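Local atomic coordinates of Dph2 (Pyrococcus horikoshii, PDB entry 3LZD), a protein that catalyses the first step of diphthamide biosynthesis, using a [4Fe-4S] cluster to transfer the 3-amino-3-carboxypropyl group of S-adenosylmethionine to a histidine of elongation factor 2. Residues A[169-174]-A[179-184]; A[145-150]-A[242-247]; A[72-77]-A[82-87]; A[57-62]-A[100-105]. All coordinates share one frame; numbering follows the deposited sequence.

Contact 1: residues A[169-174]-A[179-184]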
loop_
_atom_site.group_PDB
_atom_site.type_symbol
_atom_site.label_atom_id
_atom_site.label_comp_id
_atom_site.label_asym_id
_atom_site.label_seq_id
_atom_site.Cartn_x
_atom_site.Cartn_y
_atom_site.Cartn_z
ATOM N N GLU A 169 37.003 -13.277 5.305
ATOM C CA GLU A 169 37.562 -14.589 5.020
ATOM C C GLU A 169 37.849 -14.740 3.526
ATOM O O GLU A 169 38.895 -15.250 3.131
ATOM C CB GLU A 169 36.592 -15.680 5.460
ATOM C CG GLU A 169 37.283 -16.906 6.016
ATOM C CD GLU A 169 36.777 -17.267 7.396
ATOM O OE1 GLU A 169 36.563 -16.340 8.209
ATOM O OE2 GLU A 169 36.602 -18.475 7.667
ATOM N N ALA A 170 36.903 -14.311 2.702
ATOM C CA ALA A 170 37.068 -14.378 1.268
ATOM C C ALA A 170 38.323 -13.570 0.890
ATOM O O ALA A 170 39.117 -13.989 0.046
ATOM C CB ALA A 170 35.839 -13.797 0.589
ATOM N N LYS A 171 38.500 -12.413 1.525
ATOM C CA LYS A 171 39.655 -11.578 1.233
ATOM C C LYS A 171 40.986 -12.261 1.575
ATOM O O LYS A 171 41.896 -12.319 0.732
ATOM C CB LYS A 171 39.554 -10.248 1.974
ATOM C CG LYS A 171 40.758 -9.351 1.743
ATOM C CD LYS A 171 40.519 -7.930 2.207
ATOM C CE LYS A 171 41.812 -7.124 2.129
ATOM N NZ LYS A 171 41.588 -5.681 2.393
ATOM N N GLU A 172 41.094 -12.769 2.802
ATOM C CA GLU A 172 42.301 -13.449 3.265
ATOM C C GLU A 172 42.650 -14.620 2.352
ATOM O O GLU A 172 43.816 -14.856 2.040
ATOM C CB GLU A 172 42.114 -13.948 4.708
ATOM C CG GLU A 172 42.273 -12.864 5.771
ATOM C CD GLU A 172 41.830 -13.318 7.165
ATOM O OE1 GLU A 172 41.942 -14.525 7.469
ATOM O OE2 GLU A 172 41.386 -12.465 7.966
ATOM N N PHE A 173 41.632 -15.351 1.920
ATOM C CA PHE A 173 41.856 -16.476 1.044
ATOM C C PHE A 173 42.386 -16.016 -0.313
ATOM O O PHE A 173 43.430 -16.478 -0.769
ATOM C CB PHE A 173 40.568 -17.255 0.848
ATOM C CG PHE A 173 40.686 -18.332 -0.174
ATOM C CD1 PHE A 173 41.422 -19.479 0.095
ATOM C CD2 PHE A 173 40.121 -18.171 -1.434
ATOM C CE1 PHE A 173 41.594 -20.449 -0.882
ATOM C CE2 PHE A 173 40.288 -19.136 -2.419
ATOM C CZ PHE A 173 41.026 -20.277 -2.142
ATOM N N LEU A 174 41.676 -15.099 -0.963
ATOM C CA LEU A 174 42.123 -14.622 -2.265
ATOM C C LEU A 174 43.517 -13.990 -2.196
ATOM O O LEU A 174 44.310 -14.106 -3.139
ATOM C CB LEU A 174 41.095 -13.657 -2.838
ATOM C CG LEU A 174 39.773 -14.429 -2.999
ATOM C CD1 LEU A 174 38.588 -13.475 -3.029
ATOM C CD2 LEU A 174 39.834 -15.290 -4.260
ATOM N N PHE A 179 46.095 -12.930 -5.018
ATOM C CA PHE A 179 45.345 -11.826 -5.586
ATOM C C PHE A 179 45.516 -10.563 -4.758
ATOM O O PHE A 179 45.864 -10.619 -3.580
ATOM C CB PHE A 179 43.842 -12.126 -5.640
ATOM C CG PHE A 179 43.460 -13.217 -6.583
ATOM C CD1 PHE A 179 43.365 -14.533 -6.143
ATOM C CD2 PHE A 179 43.155 -12.927 -7.906
ATOM C CE1 PHE A 179 42.962 -15.554 -7.016
ATOM C CE2 PHE A 179 42.753 -13.938 -8.780
ATOM C CZ PHE A 179 42.659 -15.253 -8.329
ATOM N N GLU A 180 45.272 -9.419 -5.390
ATOM C CA GLU A 180 45.266 -8.135 -4.703
ATOM C C GLU A 180 43.819 -7.678 -4.602
ATOM O O GLU A 180 43.235 -7.220 -5.584
ATOM C CB GLU A 180 46.097 -7.106 -5.469
ATOM N N VAL A 181 43.235 -7.822 -3.417
ATOM C CA VAL A 181 41.796 -7.637 -3.255
ATOM C C VAL A 181 41.366 -6.214 -2.957
ATOM O O VAL A 181 41.768 -5.628 -1.952
ATOM C CB VAL A 181 41.240 -8.536 -2.139
ATOM C CG1 VAL A 181 39.766 -8.187 -1.882
ATOM C CG2 VAL A 181 41.370 -10.002 -2.541
ATOM N N SER A 182 40.517 -5.679 -3.822
ATOM C CA SER A 182 40.009 -4.328 -3.670
ATOM C C SER A 182 38.535 -4.365 -3.224
ATOM O O SER A 182 37.693 -5.003 -3.860
ATOM C CB SER A 182 40.150 -3.589 -5.007
ATOM O OG SER A 182 39.683 -2.257 -4.908
ATOM N N ILE A 183 38.225 -3.691 -2.126
ATOM C CA ILE A 183 36.850 -3.661 -1.628
ATOM C C ILE A 183 36.424 -2.212 -1.419
ATOM O O ILE A 183 37.028 -1.487 -0.629
ATOM C CB ILE A 183 36.723 -4.480 -0.314
ATOM C CG1 ILE A 183 36.955 -5.962 -0.626
ATOM C CG2 ILE A 183 35.333 -4.329 0.292
ATOM C CD1 ILE A 183 36.913 -6.881 0.576
ATOM N N GLY A 184 35.397 -1.789 -2.150
ATOM C CA GLY A 184 34.921 -0.420 -2.041
ATOM C C GLY A 184 34.046 -0.172 -0.826
ATOM O O GLY A 184 33.288 -1.047 -0.405
HETATM O O HOH W 1 40.460 -3.768 0.013
#
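This is a helix-on-strand contact within a beta-alpha-beta unit: helix 167-176, coming after strand 154-159, turns back through a short loop and packs against strand 180-182, an outermost strand of its five-stranded sheet. The alternation of the strand decides which residues take part. Phe-179, Val-181 and Ile-183 point their CB atoms at the helix, whereas Glu-180 and Ser-182 point theirs away from it. Val-181 stands in the middle, and beta-branching suits it to this place because its two methyls reach two different helix residues. CG2, beside the backbone N, meets Leu-174 CB at 3.7 Å, while CG1, anti to that N, lies against the aliphatic chain of Lys-171, with its CG 3.9 Å away. Leu-174 also brings CD2 to within 4.1 Å of Phe-179 CD1, and both residues pack on Ile-148 of helix 145-149. The turn itself is tied by the backbone: Phe-179 N donates to Leu-174 O at 2.8 Å, with an N-H...O angle of 153°. Leu-174 O also lies at the edge of the Phe-179 ring, in its plane, 3.2 Å from Phe-179 CD1. Lysine suits this partly exposed border, where its methylenes can pack and its amine can reach water. With CG anti to the backbone N (chi1 178°) and the chain extended beyond it, Lys-171 runs past Val-181 and Ile-183 until NZ donates to a water molecule, which in turn donates to Val-181 O at 3.0 Å.

Contact 2: residues A[145-150]-A[242-247]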
loop_
_atom_site.group_PDB
_atom_site.type_symbol
_atom_site.label_atom_id
_atom_site.label_comp_id
_atom_site.label_asym_id
_atom_site.label_seq_id
_atom_site.Cartn_x
_atom_site.Cartn_y
_atom_site.Cartn_z
ATOM N N ILE A 145 38.846 -21.510 -8.106
ATOM C CA ILE A 145 40.040 -20.674 -8.158
ATOM C C ILE A 145 40.538 -20.487 -9.596
ATOM O O ILE A 145 41.078 -19.438 -9.939
ATOM C CB ILE A 145 41.168 -21.269 -7.294
ATOM C CG1 ILE A 145 42.303 -20.249 -7.144
ATOM C CG2 ILE A 145 41.677 -22.559 -7.919
ATOM C CD1 ILE A 145 41.931 -19.041 -6.310
ATOM N N GLY A 146 40.331 -21.494 -10.440
ATOM C CA GLY A 146 40.776 -21.386 -11.818
ATOM C C GLY A 146 40.026 -20.324 -12.606
ATOM O O GLY A 146 40.572 -19.690 -13.509
ATOM N N GLU A 147 38.760 -20.128 -12.273
ATOM C CA GLU A 147 37.967 -19.132 -12.969
ATOM C C GLU A 147 38.261 -17.744 -12.403
ATOM O O GLU A 147 38.309 -16.758 -13.141
ATOM C CB GLU A 147 36.468 -19.452 -12.839
ATOM C CG GLU A 147 36.015 -20.763 -13.505
ATOM C CD GLU A 147 36.325 -20.811 -15.003
ATOM O OE1 GLU A 147 36.020 -19.826 -15.702
ATOM O OE2 GLU A 147 36.863 -21.834 -15.486
ATOM N N ILE A 148 38.457 -17.663 -11.092
ATOM C CA ILE A 148 38.725 -16.372 -10.470
ATOM C C ILE A 148 39.999 -15.772 -11.051
ATOM O O ILE A 148 40.080 -14.558 -11.274
ATOM C CB ILE A 148 38.837 -16.506 -8.934
ATOM C CG1 ILE A 148 37.534 -17.104 -8.379
ATOM C CG2 ILE A 148 39.083 -15.128 -8.306
ATOM C CD1 ILE A 148 37.621 -17.581 -6.928
ATOM N N LYS A 149 40.974 -16.637 -11.334
ATOM C CA LYS A 149 42.247 -16.216 -11.911
ATOM C C LYS A 149 42.039 -15.403 -13.190
ATOM O O LYS A 149 42.786 -14.459 -13.456
ATOM C CB LYS A 149 43.130 -17.438 -12.204
ATOM N N LYS A 150 41.019 -15.755 -13.969
ATOM C CA LYS A 150 40.732 -15.043 -15.213
ATOM C C LYS A 150 40.236 -13.621 -14.997
ATOM O O LYS A 150 40.099 -12.854 -15.951
ATOM C CB LYS A 150 39.707 -15.809 -16.048
ATOM C CG LYS A 150 40.136 -17.231 -16.427
ATOM C CD LYS A 150 39.057 -17.850 -17.297
ATOM C CE LYS A 150 39.216 -19.338 -17.476
ATOM N NZ LYS A 150 38.048 -19.833 -18.274
ATOM N N PHE A 242 29.648 -21.525 -10.820
ATOM C CA PHE A 242 30.114 -20.201 -11.213
ATOM C C PHE A 242 29.375 -19.758 -12.451
ATOM O O PHE A 242 28.749 -20.560 -13.145
ATOM C CB PHE A 242 31.640 -20.165 -11.481
ATOM C CG PHE A 242 32.076 -20.945 -12.702
ATOM C CD1 PHE A 242 32.250 -22.329 -12.641
ATOM C CD2 PHE A 242 32.285 -20.297 -13.912
ATOM C CE1 PHE A 242 32.627 -23.054 -13.775
ATOM C CE2 PHE A 242 32.661 -21.009 -15.056
ATOM C CZ PHE A 242 32.833 -22.389 -14.990
ATOM N N SER A 243 29.445 -18.466 -12.731
ATOM C CA SER A 243 28.793 -17.939 -13.903
ATOM C C SER A 243 29.483 -16.670 -14.390
ATOM O O SER A 243 29.674 -15.723 -13.612
ATOM C CB SER A 243 27.324 -17.651 -13.590
ATOM O OG SER A 243 26.678 -17.087 -14.716
ATOM N N TRP A 244 29.898 -16.664 -15.659
ATOM C CA TRP A 244 30.502 -15.471 -16.238
ATOM C C TRP A 244 29.304 -14.686 -16.753
ATOM O O TRP A 244 28.553 -15.157 -17.603
ATOM C CB TRP A 244 31.462 -15.823 -17.376
ATOM C CG TRP A 244 32.743 -16.402 -16.873
ATOM C CD1 TRP A 244 33.071 -17.725 -16.776
ATOM C CD2 TRP A 244 33.831 -15.677 -16.292
ATOM N NE1 TRP A 244 34.291 -17.868 -16.164
ATOM C CE2 TRP A 244 34.781 -16.626 -15.857
ATOM C CE3 TRP A 244 34.091 -14.314 -16.089
ATOM C CZ2 TRP A 244 35.971 -16.256 -15.233
ATOM C CZ3 TRP A 244 35.271 -13.947 -15.465
ATOM C CH2 TRP A 244 36.198 -14.914 -15.044
ATOM N N ILE A 245 29.117 -13.488 -16.222
ATOM C CA ILE A 245 27.974 -12.678 -16.594
ATOM C C ILE A 245 28.045 -11.975 -17.950
ATOM O O ILE A 245 29.041 -11.335 -18.278
ATOM C CB ILE A 245 27.709 -11.633 -15.496
ATOM C CG1 ILE A 245 27.605 -12.349 -14.145
ATOM C CG2 ILE A 245 26.447 -10.839 -15.820
ATOM C CD1 ILE A 245 26.499 -13.403 -14.084
ATOM N N ASP A 246 26.979 -12.121 -18.737
ATOM C CA ASP A 246 26.877 -11.469 -20.039
ATOM C C ASP A 246 25.588 -10.660 -20.077
ATOM O O ASP A 246 24.495 -11.214 -20.179
ATOM C CB ASP A 246 26.849 -12.476 -21.183
ATOM C CG ASP A 246 26.314 -11.861 -22.479
ATOM O OD1 ASP A 246 26.950 -10.926 -23.008
ATOM O OD2 ASP A 246 25.244 -12.303 -22.959
ATOM N N PRO A 247 25.700 -9.332 -19.988
ATOM C CA PRO A 247 24.515 -8.473 -20.015
ATOM C C PRO A 247 23.815 -8.374 -21.376
ATOM O O PRO A 247 22.727 -7.800 -21.476
ATOM C CB PRO A 247 25.061 -7.127 -19.527
ATOM C CG PRO A 247 26.471 -7.139 -20.010
ATOM C CD PRO A 247 26.918 -8.552 -19.703
#
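The ring of Phe-242 carries Glu-147 on one face, while the indole of Trp-244 meets the same glutamate at its edge. Glu-147 CG sits over the centre of the phenylalanine ring, 3.7 Å from the centroid and 11° off the ring normal, which is a CH-pi contact. The carboxylate beyond it stays stacked on the ring, the two planes being 16° apart, and OE1 comes within 3.6 Å of Phe-242 CE2. At the edge of Phe-242, in plane, lies Trp-244 CD1 of its own strand. Against the indole the carboxylate is turned steeply instead, by 74°, and OE1 faces NE1. Trp-244 NE1 donates to Glu-147 OE1 at 2.7 Å, with the acceptor almost in the indole plane; the carboxylate oxygen is met on its anti side. A chain bent at chi2 lets glutamate lay its methylene on one ring and still offer an oxygen to the other. OE1 has a second, weaker partner in Lys-150 NZ, 3.3 Å away, a salt bridge within segment 145-150 that would be expected to favour the charged carboxylate. Lysine serves doubly here, since its CB also packs obliquely on the indole, 3.8 Å from Trp-244 CH2. Tryptophan suits its place because the ring N-H gives the carboxylate a donor, and phenylalanine because its flat face accepts the glutamate methylene. In the fold, strand 242-244 is an outermost strand, antiparallel to strand 231-235, and helix 145-149 lies against both: Glu-147 grips the edge strand while Ile-148, pointing away from it, packs on Leu-233 and Ile-235.

Contact 3: residues A[72-77]-A[82-87]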
loop_
_atom_site.group_PDB
_atom_site.type_symbol
_atom_site.label_atom_id
_atom_site.label_comp_id
_atom_site.label_asym_id
_atom_site.label_seq_id
_atom_site.Cartn_x
_atom_site.Cartn_y
_atom_site.Cartn_z
ATOM N N GLU A 72 7.583 -14.401 17.289
ATOM C CA GLU A 72 8.249 -14.997 18.451
ATOM C C GLU A 72 8.949 -13.882 19.237
ATOM O O GLU A 72 8.953 -13.871 20.472
ATOM C CB GLU A 72 9.287 -16.036 18.010
ATOM N N LEU A 73 9.549 -12.944 18.511
ATOM C CA LEU A 73 10.223 -11.831 19.149
ATOM C C LEU A 73 9.199 -10.981 19.907
ATOM O O LEU A 73 9.474 -10.516 21.013
ATOM C CB LEU A 73 10.943 -10.978 18.111
ATOM C CG LEU A 73 11.500 -9.649 18.618
ATOM C CD1 LEU A 73 12.482 -9.886 19.768
ATOM C CD2 LEU A 73 12.173 -8.928 17.470
ATOM N N ALA A 74 8.029 -10.785 19.300
ATOM C CA ALA A 74 6.951 -9.997 19.901
ATOM C C ALA A 74 6.479 -10.676 21.178
ATOM O O ALA A 74 6.287 -10.010 22.193
ATOM C CB ALA A 74 5.763 -9.843 18.922
ATOM N N GLY A 75 6.292 -11.994 21.120
ATOM C CA GLY A 75 5.856 -12.734 22.298
ATOM C C GLY A 75 6.862 -12.573 23.425
ATOM O O GLY A 75 6.495 -12.394 24.595
ATOM N N PHE A 76 8.145 -12.616 23.066
ATOM C CA PHE A 76 9.211 -12.462 24.036
ATOM C C PHE A 76 9.215 -11.064 24.664
ATOM O O PHE A 76 9.346 -10.916 25.885
ATOM C CB PHE A 76 10.569 -12.722 23.378
ATOM C CG PHE A 76 11.730 -12.374 24.258
ATOM C CD1 PHE A 76 12.021 -13.145 25.386
ATOM C CD2 PHE A 76 12.488 -11.231 24.008
ATOM C CE1 PHE A 76 13.044 -12.779 26.253
ATOM C CE2 PHE A 76 13.515 -10.856 24.871
ATOM C CZ PHE A 76 13.794 -11.633 25.998
ATOM N N LEU A 77 9.078 -10.036 23.833
ATOM C CA LEU A 77 9.086 -8.676 24.347
ATOM C C LEU A 77 7.865 -8.368 25.229
ATOM O O LEU A 77 7.981 -7.665 26.236
ATOM C CB LEU A 77 9.200 -7.682 23.187
ATOM C CG LEU A 77 10.511 -7.735 22.381
ATOM C CD1 LEU A 77 10.445 -6.729 21.238
ATOM C CD2 LEU A 77 11.714 -7.405 23.284
ATOM N N ILE A 82 6.499 -4.831 27.376
ATOM C CA ILE A 82 6.575 -3.931 26.234
ATOM C C ILE A 82 5.445 -4.340 25.296
ATOM O O ILE A 82 5.358 -5.499 24.896
ATOM C CB ILE A 82 7.933 -4.045 25.530
ATOM C CG1 ILE A 82 9.040 -3.662 26.522
ATOM C CG2 ILE A 82 7.964 -3.140 24.294
ATOM C CD1 ILE A 82 10.432 -3.678 25.947
ATOM N N GLU A 83 4.550 -3.406 24.992
ATOM C CA GLU A 83 3.442 -3.708 24.097
ATOM C C GLU A 83 4.040 -3.784 22.694
ATOM O O GLU A 83 4.840 -2.936 22.312
ATOM C CB GLU A 83 2.380 -2.613 24.184
ATOM C CG GLU A 83 1.146 -2.844 23.326
ATOM C CD GLU A 83 0.017 -1.868 23.655
ATOM O OE1 GLU A 83 0.301 -0.658 23.784
ATOM O OE2 GLU A 83 -1.151 -2.309 23.775
ATOM N N VAL A 84 3.649 -4.804 21.941
ATOM C CA VAL A 84 4.184 -5.011 20.605
ATOM C C VAL A 84 3.123 -5.142 19.516
ATOM O O VAL A 84 2.140 -5.865 19.681
ATOM C CB VAL A 84 5.060 -6.283 20.586
ATOM C CG1 VAL A 84 5.643 -6.515 19.194
ATOM C CG2 VAL A 84 6.163 -6.150 21.626
ATOM N N PHE A 85 3.332 -4.418 18.417
ATOM C CA PHE A 85 2.457 -4.454 17.243
ATOM C C PHE A 85 3.328 -5.002 16.093
ATOM O O PHE A 85 4.522 -4.696 16.010
ATOM C CB PHE A 85 1.996 -3.047 16.820
ATOM C CG PHE A 85 1.117 -2.331 17.822
ATOM C CD1 PHE A 85 0.844 -0.976 17.652
ATOM C CD2 PHE A 85 0.586 -2.985 18.930
ATOM C CE1 PHE A 85 0.061 -0.268 18.573
ATOM C CE2 PHE A 85 -0.201 -2.285 19.859
ATOM C CZ PHE A 85 -0.458 -0.920 19.674
ATOM N N LEU A 86 2.736 -5.807 15.218
ATOM C CA LEU A 86 3.456 -6.315 14.061
ATOM C C LEU A 86 3.002 -5.489 12.873
ATOM O O LEU A 86 1.808 -5.192 12.739
ATOM C CB LEU A 86 3.105 -7.767 13.776
ATOM C CG LEU A 86 3.587 -8.764 14.802
ATOM C CD1 LEU A 86 3.340 -10.156 14.268
ATOM C CD2 LEU A 86 5.098 -8.512 15.089
ATOM N N HIS A 87 3.939 -5.096 12.018
ATOM C CA HIS A 87 3.550 -4.341 10.832
ATOM C C HIS A 87 3.100 -5.421 9.844
ATOM O O HIS A 87 3.856 -6.342 9.548
ATOM C CB HIS A 87 4.730 -3.550 10.269
ATOM C CG HIS A 87 4.340 -2.580 9.199
ATOM N ND1 HIS A 87 5.124 -2.335 8.094
ATOM C CD2 HIS A 87 3.252 -1.784 9.074
ATOM C CE1 HIS A 87 4.537 -1.428 7.334
ATOM N NE2 HIS A 87 3.398 -1.078 7.906
#
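Ala-74 and Val-84 point at each other's segment across a helix-strand pair of a beta-alpha-beta unit, in which helix 67-78 runs nearly antiparallel (165°) to strand 83-87, with 7.9 Å between the axes of their short segments. The methyls meet tightly: Ala-74 CB lies 3.3 Å from Val-84 CG1, closer than usual van der Waals contact. Alanine, with its single methyl, suits a helix that comes this near. Val-84 places CG1 anti to its backbone N (chi1 -180°), which leaves CG2 beside that N and 3.7 Å from Leu-77 CB, one turn along the helix from Ala-74. Leu-86 approaches differently, as its CB does not point at the helix, but CD2 reaches Ala-74 CB at 4.1 Å. On the other face of the strand, Phe-85 packs on Leu-299 of the second subunit, and residues 85-87 pair in a parallel ladder with a strand of that chain. Leu-77 and Ile-82 extend the apolar layer to helix 43-52 through Leu-50. Where the chain reverses, Glu-78 OE2 takes up Val-84 N, and the direct backbone link is a weak hydrogen bond from Ile-82 N to Leu-77 O, at 3.4 Å and 134°.

Contact 4: residues A[57-62]-A[100-105]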
loop_
_atom_site.group_PDB
_atom_site.type_symbol
_atom_site.label_atom_id
_atom_site.label_comp_id
_atom_site.label_asym_id
_atom_site.label_seq_id
_atom_site.Cartn_x
_atom_site.Cartn_y
_atom_site.Cartn_z
ATOM N N ARG A 57 5.957 0.757 23.755
ATOM C CA ARG A 57 5.170 0.233 22.641
ATOM C C ARG A 57 6.026 0.254 21.374
ATOM O O ARG A 57 6.471 1.316 20.929
ATOM C CB ARG A 57 3.914 1.104 22.458
ATOM C CG ARG A 57 2.915 0.612 21.422
ATOM C CD ARG A 57 1.735 1.591 21.228
ATOM N NE ARG A 57 0.712 1.534 22.281
ATOM C CZ ARG A 57 0.695 2.288 23.383
ATOM N NH1 ARG A 57 1.651 3.185 23.610
ATOM N NH2 ARG A 57 -0.294 2.156 24.261
ATOM N N VAL A 58 6.251 -0.916 20.783
ATOM C CA VAL A 58 7.087 -0.978 19.587
ATOM C C VAL A 58 6.420 -1.677 18.402
ATOM O O VAL A 58 5.584 -2.562 18.578
ATOM C CB VAL A 58 8.437 -1.680 19.908
ATOM C CG1 VAL A 58 8.206 -3.156 20.169
ATOM C CG2 VAL A 58 9.424 -1.476 18.766
ATOM N N LEU A 59 6.789 -1.248 17.197
ATOM C CA LEU A 59 6.268 -1.826 15.963
ATOM C C LEU A 59 7.392 -2.655 15.334
ATOM O O LEU A 59 8.534 -2.200 15.255
ATOM C CB LEU A 59 5.854 -0.720 14.991
ATOM C CG LEU A 59 5.320 -1.201 13.633
ATOM C CD1 LEU A 59 3.958 -1.884 13.819
ATOM C CD2 LEU A 59 5.201 -0.014 12.673
ATOM N N ILE A 60 7.073 -3.859 14.876
ATOM C CA ILE A 60 8.093 -4.709 14.268
ATOM C C ILE A 60 7.817 -4.997 12.797
ATOM O O ILE A 60 6.777 -5.573 12.477
ATOM C CB ILE A 60 8.171 -6.083 14.973
ATOM C CG1 ILE A 60 8.440 -5.902 16.470
ATOM C CG2 ILE A 60 9.282 -6.928 14.342
ATOM C CD1 ILE A 60 8.591 -7.223 17.222
ATOM N N GLN A 61 8.712 -4.603 11.896
ATOM C CA GLN A 61 8.478 -4.949 10.496
ATOM C C GLN A 61 9.363 -6.129 10.135
ATOM O O GLN A 61 10.395 -6.349 10.761
ATOM C CB GLN A 61 8.714 -3.773 9.522
ATOM C CG GLN A 61 9.643 -2.706 9.937
ATOM C CD GLN A 61 9.733 -1.581 8.907
ATOM O OE1 GLN A 61 10.348 -0.561 9.166
ATOM N NE2 GLN A 61 9.134 -1.775 7.732
ATOM N N SER A 62 8.956 -6.904 9.139
ATOM C CA SER A 62 9.747 -8.065 8.747
ATOM C C SER A 62 9.574 -8.441 7.276
ATOM O O SER A 62 8.532 -8.190 6.678
ATOM C CB SER A 62 9.330 -9.267 9.588
ATOM O OG SER A 62 7.933 -9.472 9.428
ATOM N N ARG A 100 7.059 6.159 10.215
ATOM C CA ARG A 100 5.896 7.025 10.197
ATOM C C ARG A 100 4.676 6.255 10.682
ATOM O O ARG A 100 3.937 6.737 11.537
ATOM C CB ARG A 100 5.672 7.582 8.790
ATOM C CG ARG A 100 6.809 8.502 8.372
ATOM C CD ARG A 100 6.697 9.016 6.948
ATOM N NE ARG A 100 6.922 7.965 5.961
ATOM C CZ ARG A 100 7.308 8.187 4.709
ATOM N NH1 ARG A 100 7.482 7.167 3.881
ATOM N NH2 ARG A 100 7.532 9.425 4.289
ATOM N N GLU A 101 4.465 5.053 10.156
ATOM C CA GLU A 101 3.323 4.258 10.592
ATOM C C GLU A 101 3.405 4.042 12.095
ATOM O O GLU A 101 2.403 4.156 12.801
ATOM C CB GLU A 101 3.284 2.902 9.884
ATOM C CG GLU A 101 2.916 2.959 8.400
ATOM C CD GLU A 101 4.063 3.395 7.500
ATOM O OE1 GLU A 101 3.883 3.363 6.265
ATOM O OE2 GLU A 101 5.141 3.768 8.013
ATOM N N ALA A 102 4.599 3.715 12.581
ATOM C CA ALA A 102 4.809 3.502 14.005
ATOM C C ALA A 102 4.334 4.748 14.748
ATOM O O ALA A 102 3.608 4.655 15.728
ATOM C CB ALA A 102 6.303 3.256 14.298
ATOM N N LYS A 103 4.761 5.913 14.275
ATOM C CA LYS A 103 4.361 7.173 14.892
ATOM C C LYS A 103 2.835 7.289 14.936
ATOM O O LYS A 103 2.268 7.668 15.958
ATOM C CB LYS A 103 4.944 8.349 14.104
ATOM C CG LYS A 103 5.907 9.216 14.888
ATOM C CD LYS A 103 5.214 9.881 16.062
ATOM C CE LYS A 103 6.155 10.820 16.807
ATOM N NZ LYS A 103 6.634 11.960 15.962
ATOM N N LEU A 104 2.183 6.953 13.823
ATOM C CA LEU A 104 0.727 7.021 13.703
ATOM C C LEU A 104 -0.079 6.171 14.674
ATOM O O LEU A 104 -1.240 6.480 14.943
ATOM C CB LEU A 104 0.300 6.672 12.279
ATOM C CG LEU A 104 0.600 7.755 11.248
ATOM C CD1 LEU A 104 0.357 7.223 9.836
ATOM C CD2 LEU A 104 -0.281 8.966 11.540
ATOM N N VAL A 105 0.509 5.100 15.191
ATOM C CA VAL A 105 -0.206 4.259 16.125
ATOM C C VAL A 105 0.419 4.341 17.514
ATOM O O VAL A 105 0.210 3.480 18.367
ATOM C CB VAL A 105 -0.255 2.794 15.640
ATOM C CG1 VAL A 105 -1.150 2.691 14.420
ATOM C CG2 VAL A 105 1.160 2.299 15.310
#
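Apolar packing of Leu-59 on Ala-102 carries this contact, in which helix 99-104 lies on strand 57-61. Leu-59 has CG anti to its backbone N (chi1 179°), and CD2 is the branch that does the touching: it lies 3.8 Å from Ala-102 CB and equally near Ala-102 N, resting on the helix backbone as well as on the methyl. The small alanine allows this approach, with Leu-59 CA and Ala-102 CA 5.9 Å apart, while leucine supplies the length to cross the gap. Glu-101 adds a looser touch through CB. No hydrogen bond joins the segments; Arg-57 only brings its CD methylene to 3.8 Å from Val-105 O, just where the chain leaves helical geometry. Its guanidinium is held by neighbours instead: NE forms a salt bridge with Glu-83 on the adjacent strand, and NH1 makes a weak bond to Gly-106 O. Arginine suits this strand end because its methylenes can pass the helix terminus before the charge finds its partner. Around the helix, Glu-101 packs on Ile-273 and Val-105 on Val-301, both of the second subunit. Leu-59 points to this helix, whereas Ile-60 reaches Leu-73 of helix 67-78, so the sheet is layered by helices on both faces. Helix 99-104 links strands 83-87 and 109-114, crossing over strand 57-61 between them, a beta-alpha-beta crossover of the kind found in Rossmann-like three-layer folds.

Overall arrangement
The four contacts form two pairs, each on its own five-stranded sheet of the same 2-1-3-4-5 strand order, consistent with the gene triplication described for this enzyme. Contacts 3 and 4 lie 11 Å apart between centres, on neighbouring strands, and both touch the second subunit. Contacts 1 and 2 are 16 Å apart between centres and join through Phe-179 CZ, 3.6 Å from Ile-148 CG2. The pairs are separate: the centres of contacts 1 and 3 are 40 Å apart, their nearest atoms about 27 Å. None borders the [4Fe-4S] site, yet Cys-95, one of its three cysteine ligands, falls in the chain between strand 83-87 and helix 99-104.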